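Syntaxin1 (Monosiga brevicollis, PDB 2XHE) probably acts as a SNAP receptor of the syntaxin family that binds other SNARE proteins in membrane fusion. Local coordinates at residues Leu133-Gln137 with Ser253-Ser257. Sequence-based numbering, arbitrary orientation.
Sequences LRIRQ and SVEQS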
loop_
_atom_site.group_PDB
_atom_site.type_symbol
_atom_site.label_atom_id
_atom_site.label_comp_id
_atom_site.label_asym_id
_atom_site.label_seq_id
_atom_site.Cartn_x
_atom_site.Cartn_y
_atom_site.Cartn_z
ATOM N N LEU B 133 16.188 -1.446 -22.147
ATOM C CA LEU B 133 14.875 -2.067 -22.295
ATOM C C LEU B 133 13.996 -1.893 -21.048
ATOM O O LEU B 133 12.776 -1.739 -21.159
ATOM C CB LEU B 133 15.018 -3.548 -22.683
ATOM C CG LEU B 133 13.732 -4.363 -22.839
ATOM C CD1 LEU B 133 12.785 -3.709 -23.815
ATOM C CD2 LEU B 133 14.053 -5.770 -23.285
ATOM N N ARG B 134 14.614 -1.906 -19.869
ATOM C CA ARG B 134 13.886 -1.650 -18.629
ATOM C C ARG B 134 13.225 -0.271 -18.645
ATOM O O ARG B 134 12.027 -0.148 -18.364
ATOM C CB ARG B 134 14.814 -1.780 -17.422
ATOM C CG ARG B 134 15.194 -3.216 -17.069
ATOM C CD ARG B 134 16.210 -3.243 -15.934
ATOM N NE ARG B 134 15.754 -2.444 -14.801
ATOM C CZ ARG B 134 16.561 -1.767 -13.992
ATOM N NH1 ARG B 134 17.873 -1.789 -14.191
ATOM N NH2 ARG B 134 16.054 -1.060 -12.991
ATOM N N ILE B 135 14.015 0.756 -18.977
ATOM C CA ILE B 135 13.533 2.130 -19.098
ATOM C C ILE B 135 12.430 2.244 -20.139
ATOM O O ILE B 135 11.383 2.835 -19.887
ATOM C CB ILE B 135 14.679 3.092 -19.466
ATOM C CG1 ILE B 135 15.561 3.353 -18.245
ATOM C CG2 ILE B 135 14.142 4.414 -20.006
ATOM C CD1 ILE B 135 16.938 3.862 -18.581
ATOM N N ARG B 136 12.664 1.673 -21.312
ATOM C CA ARG B 136 11.658 1.691 -22.364
ATOM C C ARG B 136 10.329 1.108 -21.879
ATOM O O ARG B 136 9.263 1.663 -22.144
ATOM C CB ARG B 136 12.153 0.915 -23.587
ATOM C CG ARG B 136 13.398 1.493 -24.248
ATOM C CD ARG B 136 13.881 0.608 -25.393
ATOM N NE ARG B 136 14.325 1.416 -26.521
ATOM C CZ ARG B 136 13.526 1.845 -27.490
ATOM N NH1 ARG B 136 12.240 1.525 -27.473
ATOM N NH2 ARG B 136 14.014 2.596 -28.470
ATOM N N GLN B 137 10.402 -0.012 -21.164
ATOM C CA GLN B 137 9.206 -0.700 -20.691
ATOM C C GLN B 137 8.435 0.071 -19.624
ATOM O O GLN B 137 7.208 0.116 -19.672
ATOM C CB GLN B 137 9.546 -2.105 -20.205
ATOM C CG GLN B 137 9.782 -3.087 -21.339
ATOM C CD GLN B 137 10.307 -4.433 -20.868
ATOM O OE1 GLN B 137 10.693 -4.598 -19.706
ATOM N NE2 GLN B 137 10.333 -5.400 -21.780
ATOM N N SER B 253 10.811 -3.931 -11.136
ATOM C CA SER B 253 11.782 -3.414 -12.102
ATOM C C SER B 253 13.225 -3.711 -11.665
ATOM O O SER B 253 13.965 -4.391 -12.375
ATOM C CB SER B 253 11.585 -1.908 -12.341
ATOM O OG SER B 253 12.530 -1.390 -13.271
ATOM N N VAL B 254 13.612 -3.219 -10.490
ATOM C CA VAL B 254 14.995 -3.352 -10.018
ATOM C C VAL B 254 15.448 -4.798 -9.731
ATOM O O VAL B 254 16.625 -5.045 -9.490
ATOM C CB VAL B 254 15.293 -2.373 -8.840
ATOM C CG1 VAL B 254 14.054 -2.135 -8.018
ATOM C CG2 VAL B 254 16.472 -2.840 -7.979
ATOM N N GLU B 255 14.521 -5.750 -9.787
ATOM C CA GLU B 255 14.870 -7.164 -9.671
ATOM C C GLU B 255 15.433 -7.702 -10.989
ATOM O O GLU B 255 16.293 -8.579 -10.993
ATOM C CB GLU B 255 13.656 -7.994 -9.254
ATOM C CG GLU B 255 13.887 -9.507 -9.311
ATOM C CD GLU B 255 12.633 -10.294 -9.688
ATOM O OE1 GLU B 255 11.626 -9.665 -10.084
ATOM O OE2 GLU B 255 12.661 -11.543 -9.596
ATOM N N GLN B 256 14.950 -7.174 -12.108
ATOM C CA GLN B 256 15.436 -7.617 -13.414
ATOM C C GLN B 256 16.597 -6.766 -13.962
ATOM O O GLN B 256 16.693 -6.536 -15.169
ATOM C CB GLN B 256 14.283 -7.682 -14.424
ATOM C CG GLN B 256 13.416 -6.432 -14.466
ATOM C CD GLN B 256 12.293 -6.522 -15.481
ATOM O OE1 GLN B 256 12.231 -7.456 -16.275
ATOM N NE2 GLN B 256 11.397 -5.542 -15.461
ATOM N N SER B 257 17.478 -6.315 -13.070
ATOM C CA SER B 257 18.638 -5.508 -13.447
ATOM C C SER B 257 19.801 -6.382 -13.890
ATOM O O SER B 257 19.844 -7.566 -13.560
ATOM C CB SER B 257 19.093 -4.672 -12.261
ATOM O OG SER B 257 17.981 -4.282 -11.491
#
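R134, on helix 131-171, reaches across to segment 253-257 of the SNARE region, with S253 at its guanidinium edge and S257 over one face. CG sits anti to the carbonyl carbon (chi1 -74°), and a bend at chi3 (52°) swings the planar group along the segment. S253 OG lies near the guanidinium plane, 3.6 Å from NH2, and S253 O is 3.6 Å from NE. S257 OG is displaced toward the rim, 3.7 Å from NH1, and hydrogen-bonds to V254 O from above that carbonyl plane. Nearer the backbone, CD of R134 rests against Q256 O at 3.4 Å. The two serine hydroxyls are thus neighbours of the cation, not hydrogen-bond partners. Its strongest polar partners lie on the chain of another protein: an acidic side chain in a salt bridge with NH1, and backbone hydrogen-bonded to NH2. A leucine here would probably leave that acidic group without its mate and S253 and S257 without the guanidinium beside them. Helix 131-171, probably a helix of the syntaxin Habc bundle, thus meets the SNARE region through close, largely polar contacts, consistent with closed syntaxin, while the buried charge is probably balanced by the partner protein.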